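PDB 5K2I: 1-Cys peroxiredoxin from Vibrio vulnificus MO6-24/O, which probably reduces hydrogen peroxide through a single peroxidatic cysteine, as a 1-Cys peroxiredoxin of the thioredoxin-fold superfamily, and is implicated in nitric oxide scavenging. Local coordinates for residues Y125-I129 against I153-L157; T7-L13 against H24-F30. All blocks are in the same frame, centred on the assembly; numbering follows the deposited sequence.

Contact 1: Y125-I129 against I153-L157; sequences YAMII and ILAAL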
loop_
_atom_site.group_PDB
_atom_site.type_symbol
_atom_site.label_atom_id
_atom_site.label_comp_id
_atom_site.label_asym_id
_atom_site.label_seq_id
_atom_site.Cartn_x
_atom_site.Cartn_y
_atom_site.Cartn_z
ATOM N N TYR A 125 6.221 5.937 8.680
ATOM C CA TYR A 125 7.520 6.570 8.605
ATOM C C TYR A 125 8.493 5.849 9.526
ATOM O O TYR A 125 8.084 5.072 10.403
ATOM C CB TYR A 125 7.438 8.073 8.973
ATOM C CG TYR A 125 7.038 8.341 10.423
ATOM C CD1 TYR A 125 7.964 8.226 11.454
ATOM C CD2 TYR A 125 5.730 8.679 10.757
ATOM C CE1 TYR A 125 7.603 8.442 12.774
ATOM C CE2 TYR A 125 5.362 8.912 12.078
ATOM C CZ TYR A 125 6.303 8.779 13.077
ATOM O OH TYR A 125 5.928 8.988 14.386
ATOM N N ALA A 126 9.772 6.140 9.362
ATOM C CA ALA A 126 10.776 5.651 10.293
ATOM C C ALA A 126 11.815 6.728 10.500
ATOM O O ALA A 126 12.132 7.494 9.578
ATOM C CB ALA A 126 11.417 4.365 9.789
ATOM N N MET A 127 12.319 6.785 11.725
ATOM C CA MET A 127 13.290 7.777 12.153
ATOM C C MET A 127 14.491 7.150 12.832
ATOM O O MET A 127 14.362 6.124 13.525
ATOM C CB MET A 127 12.685 8.733 13.176
ATOM C CG MET A 127 11.626 9.651 12.732
ATOM S SD MET A 127 11.093 10.493 14.243
ATOM C CE MET A 127 9.951 11.653 13.509
ATOM N N ILE A 128 15.638 7.801 12.677
ATOM C CA ILE A 128 16.740 7.644 13.618
ATOM C C ILE A 128 16.796 8.922 14.448
ATOM O O ILE A 128 16.842 10.024 13.897
ATOM C CB ILE A 128 18.084 7.412 12.912
ATOM C CG1 ILE A 128 18.022 6.147 12.049
ATOM C CG2 ILE A 128 19.236 7.329 13.932
ATOM C CD1 ILE A 128 19.193 5.997 11.080
ATOM N N ILE A 129 16.778 8.763 15.762
ATOM C CA ILE A 129 16.728 9.881 16.698
ATOM C C ILE A 129 17.941 9.808 17.613
ATOM O O ILE A 129 18.150 8.801 18.280
ATOM C CB ILE A 129 15.443 9.850 17.541
ATOM C CG1 ILE A 129 14.235 9.642 16.625
ATOM C CG2 ILE A 129 15.306 11.129 18.356
ATOM C CD1 ILE A 129 13.022 9.115 17.329
ATOM N N ILE A 153 16.894 2.124 7.034
ATOM C CA ILE A 153 17.376 2.663 8.301
ATOM C C ILE A 153 18.744 2.077 8.652
ATOM O O ILE A 153 19.659 2.803 9.040
ATOM C CB ILE A 153 16.362 2.385 9.435
ATOM C CG1 ILE A 153 15.089 3.222 9.236
ATOM C CG2 ILE A 153 16.987 2.635 10.811
ATOM C CD1 ILE A 153 15.292 4.724 9.392
ATOM N N LEU A 154 18.883 0.765 8.496
ATOM C CA LEU A 154 20.154 0.107 8.761
ATOM C C LEU A 154 21.280 0.736 7.941
ATOM O O LEU A 154 22.374 0.966 8.449
ATOM C CB LEU A 154 20.045 -1.392 8.466
ATOM C CG LEU A 154 21.317 -2.206 8.702
ATOM C CD1 LEU A 154 21.706 -2.199 10.180
ATOM C CD2 LEU A 154 21.137 -3.627 8.196
ATOM N N ALA A 155 20.999 1.041 6.679
ATOM C CA ALA A 155 22.011 1.611 5.799
ATOM C C ALA A 155 22.331 3.056 6.169
ATOM O O ALA A 155 23.438 3.537 5.929
ATOM C CB ALA A 155 21.564 1.525 4.358
ATOM N N ALA A 156 21.362 3.749 6.759
ATOM C CA ALA A 156 21.579 5.134 7.167
ATOM C C ALA A 156 22.547 5.189 8.338
ATOM O O ALA A 156 23.214 6.198 8.557
ATOM C CB ALA A 156 20.264 5.802 7.530
ATOM N N LEU A 157 22.619 4.098 9.088
ATOM C CA LEU A 157 23.541 4.009 10.209
ATOM C C LEU A 157 24.968 3.875 9.698
ATOM O O LEU A 157 25.916 3.902 10.482
ATOM C CB LEU A 157 23.183 2.831 11.111
ATOM C CG LEU A 157 21.814 2.895 11.794
ATOM C CD1 LEU A 157 21.457 1.551 12.397
ATOM C CD2 LEU A 157 21.806 3.970 12.863
#
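Strand residues 125-129 carry residues 153-157, from the C-terminal helix region, on one side; the side chains that meet are all apolar, and no hydrogen bond joins the two segments. Tyr125 does not reach the helix; it pairs through its backbone with Ala39 of the neighbouring antiparallel strand. Ala126 is the first to touch: its CB points toward the helix and lies 3.9 Å from CG1 of Ile153, while Tyr56 of helix 53-65 packs against both residues. Met127, next along, directs its side chain away, so that mainly its backbone meets the helix, its carbonyl C lying 4.3 Å from CD1 of Ile153. The alternation is that of any β-strand; this one lies between strands 34-40 and 133-139 in the sheet of a thioredoxin-like fold, covered by helices on both faces; here the C-terminal helix 150-156 lies on the face that also holds helix 53-65. Ile128 makes the largest contribution. Its CG1 packs 3.9 Å from CG2 of Ile153, and its extended side chain (m, t) carries CD1 to Ala156 and Leu157, 3.7 Å from CB of the former and 3.8 Å from CD2 of the latter. The same CD1 is 3.8 Å from O of Ile153, a carbonyl that accepts from N of Leu157 (3.2 Å) and, weakly, from N of Ala156. Ile129 turns to the other face of the sheet, where its side chain meets Leu8.

Contact 2: T7-L13 against H24-F30; sequences TLPNATL and HPVLELF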
loop_
_atom_site.group_PDB
_atom_site.type_symbol
_atom_site.label_atom_id
_atom_site.label_comp_id
_atom_site.label_asym_id
_atom_site.label_seq_id
_atom_site.Cartn_x
_atom_site.Cartn_y
_atom_site.Cartn_z
ATOM N N THR A 7 14.588 18.889 17.324
ATOM C CA THR A 7 14.240 18.050 18.447
ATOM C C THR A 7 12.791 17.567 18.280
ATOM O O THR A 7 11.944 18.315 17.788
ATOM C CB THR A 7 14.432 18.838 19.756
ATOM O OG1 THR A 7 15.794 19.290 19.833
ATOM C CG2 THR A 7 14.106 18.000 20.967
ATOM N N LEU A 8 12.504 16.329 18.679
ATOM C CA LEU A 8 11.135 15.842 18.691
ATOM C C LEU A 8 10.230 16.788 19.469
ATOM O O LEU A 8 10.690 17.447 20.416
ATOM C CB LEU A 8 11.051 14.461 19.338
ATOM C CG LEU A 8 11.576 13.258 18.578
ATOM C CD1 LEU A 8 11.557 12.036 19.511
ATOM C CD2 LEU A 8 10.743 13.010 17.339
ATOM N N PRO A 9 8.937 16.823 19.120
ATOM C CA PRO A 9 7.987 17.539 19.974
ATOM C C PRO A 9 8.130 17.086 21.422
ATOM O O PRO A 9 8.318 15.898 21.680
ATOM C CB PRO A 9 6.620 17.129 19.416
ATOM C CG PRO A 9 6.882 16.678 18.022
ATOM C CD PRO A 9 8.282 16.154 17.986
ATOM N N ASN A 10 8.068 18.029 22.352
ATOM C CA ASN A 10 8.163 17.702 23.763
ATOM C C ASN A 10 6.825 17.173 24.230
ATOM O O ASN A 10 6.042 17.888 24.853
ATOM C CB ASN A 10 8.590 18.933 24.553
ATOM C CG ASN A 10 8.704 18.669 26.025
ATOM O OD1 ASN A 10 8.902 17.536 26.463
ATOM N ND2 ASN A 10 8.600 19.735 26.817
ATOM N N ALA A 11 6.556 15.922 23.861
ATOM C CA ALA A 11 5.259 15.291 24.066
ATOM C C ALA A 11 5.449 13.954 24.754
ATOM O O ALA A 11 6.578 13.560 25.051
ATOM C CB ALA A 11 4.546 15.115 22.723
ATOM N N THR A 12 4.347 13.260 25.018
ATOM C CA THR A 12 4.428 11.949 25.654
ATOM C C THR A 12 3.871 10.847 24.768
ATOM O O THR A 12 3.086 11.094 23.852
ATOM C CB THR A 12 3.683 11.906 27.005
ATOM O OG1 THR A 12 2.269 12.057 26.799
ATOM C CG2 THR A 12 4.188 13.021 27.910
ATOM N N LEU A 13 4.329 9.627 25.043
ATOM C CA LEU A 13 3.757 8.412 24.463
ATOM C C LEU A 13 3.529 7.447 25.613
ATOM O O LEU A 13 4.304 7.452 26.566
ATOM C CB LEU A 13 4.681 7.812 23.412
ATOM C CG LEU A 13 4.869 8.607 22.122
ATOM C CD1 LEU A 13 6.002 8.024 21.304
ATOM C CD2 LEU A 13 3.574 8.634 21.312
ATOM N N HIS A 24 5.456 8.411 29.017
ATOM C CA HIS A 24 6.854 8.798 28.828
ATOM C C HIS A 24 6.991 10.108 28.074
ATOM O O HIS A 24 6.560 10.188 26.931
ATOM C CB HIS A 24 7.618 7.737 28.027
ATOM C CG HIS A 24 7.544 6.349 28.589
ATOM N ND1 HIS A 24 8.289 5.944 29.673
ATOM C CD2 HIS A 24 6.848 5.262 28.178
ATOM C CE1 HIS A 24 8.044 4.669 29.918
ATOM N NE2 HIS A 24 7.172 4.232 29.029
ATOM N N PRO A 25 7.602 11.135 28.686
ATOM C CA PRO A 25 8.066 12.236 27.838
ATOM C C PRO A 25 9.090 11.678 26.862
ATOM O O PRO A 25 10.082 11.089 27.292
ATOM C CB PRO A 25 8.707 13.214 28.832
ATOM C CG PRO A 25 8.081 12.842 30.172
ATOM C CD PRO A 25 7.931 11.354 30.104
ATOM N N VAL A 26 8.854 11.821 25.564
ATOM C CA VAL A 26 9.755 11.209 24.602
ATOM C C VAL A 26 11.166 11.777 24.726
ATOM O O VAL A 26 12.140 11.079 24.449
ATOM C CB VAL A 26 9.254 11.362 23.135
ATOM C CG1 VAL A 26 7.893 10.692 22.956
ATOM C CG2 VAL A 26 9.183 12.821 22.711
ATOM N N LEU A 27 11.295 13.034 25.145
ATOM C CA LEU A 27 12.622 13.634 25.260
ATOM C C LEU A 27 13.387 13.106 26.468
ATOM O O LEU A 27 14.613 13.229 26.529
ATOM C CB LEU A 27 12.532 15.162 25.299
ATOM C CG LEU A 27 11.968 15.760 24.003
ATOM C CD1 LEU A 27 11.925 17.283 24.106
ATOM C CD2 LEU A 27 12.807 15.343 22.806
ATOM N N GLU A 28 12.673 12.523 27.426
ATOM C CA GLU A 28 13.319 11.836 28.536
ATOM C C GLU A 28 13.610 10.381 28.157
ATOM O O GLU A 28 14.710 9.877 28.371
ATOM C CB GLU A 28 12.441 11.916 29.794
ATOM C CG GLU A 28 12.339 13.322 30.388
ATOM C CD GLU A 28 11.626 13.343 31.736
ATOM O OE1 GLU A 28 10.988 12.332 32.103
ATOM O OE2 GLU A 28 11.697 14.386 32.423
ATOM N N LEU A 29 12.616 9.717 27.582
ATOM C CA LEU A 29 12.748 8.325 27.163
ATOM C C LEU A 29 13.908 8.107 26.188
ATOM O O LEU A 29 14.627 7.105 26.281
ATOM C CB LEU A 29 11.437 7.865 26.527
ATOM C CG LEU A 29 11.291 6.394 26.111
ATOM C CD1 LEU A 29 11.325 5.479 27.317
ATOM C CD2 LEU A 29 10.000 6.197 25.348
ATOM N N PHE A 30 14.090 9.050 25.269
ATOM C CA PHE A 30 15.080 8.910 24.203
ATOM C C PHE A 30 16.380 9.689 24.471
ATOM O O PHE A 30 17.309 9.664 23.656
ATOM C CB PHE A 30 14.475 9.362 22.862
ATOM C CG PHE A 30 13.261 8.563 22.411
ATOM C CD1 PHE A 30 12.989 7.297 22.913
ATOM C CD2 PHE A 30 12.406 9.091 21.452
ATOM C CE1 PHE A 30 11.879 6.578 22.477
ATOM C CE2 PHE A 30 11.283 8.375 21.010
ATOM C CZ PHE A 30 11.020 7.117 21.530
HETATM O O HOH W 1 9.038 14.873 25.730
#
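A β-hairpin, strands 12-17 and 20-25, ends here in an antiparallel pair and passes straight into the short helix 26-29. Leu13 and His24 form the hydrogen-bonded pair and satisfy each other twice: Leu13 N donates to His24 O (3.0 Å) and His24 N to Leu13 O (2.9 Å). Thr12 and Pro25 follow as a non-hydrogen-bonded pair; beside it Thr12 CA approaches His24 O at 3.0 Å and Pro25 CA approaches Ala11 O at 3.4 Å, both CA-H...O contacts. Pro25, the N-cap residue, has no amide proton to offer, but its carbonyl accepts from both Glu28 N and Leu29 N. Val26 N, in the first turn and without a helical acceptor, instead donates to Ala11 O (2.9 Å, nearly linear). A water serves the next amide: it accepts from Leu27 N (3.0 Å) and donates to Ala11 O and to Asn10 OD1 (2.9 and 2.8 Å), joining the helix start to the inverse gamma turn centred on Asn10. That turn is closed by a weak bond from Ala11 N to Pro9 O. Leu13 CD1 packs on Val26 CG1 (3.7 Å), and beyond the sheet Leu27 CD2 reaches Thr7 CG2 (3.5 Å). His24 NE2 is hydrogen-bonded to Gln15 OE1 within the hairpin. Leu8 runs into the core, where its CD1 meets the edge of the Phe30 ring, 3.6 Å from CD2 of Phe30.

Overall arrangement
Contact 2 closes before contact 1 opens along the chain, and their centres are 18 Å apart, yet they touch through strand 120-130. Contact 1 uses one face of this strand, through Ala126 and Ile128; the intervening side chains, Met127 and Ile129, meet contact 2 on the other. Ile129 CD1 lies 3.9 Å from Leu8 CD1 and 4.1 Å from Phe30 CE2, while Met127 SD is 4.0 Å from Leu8 CD2. The strand is thus sandwiched between the C-terminal helix and residues 7-13 with 24-30. A backbone hydrogen bond between Leu8 and Gly132 gives the N-terminal segment a further tie just beyond the strand.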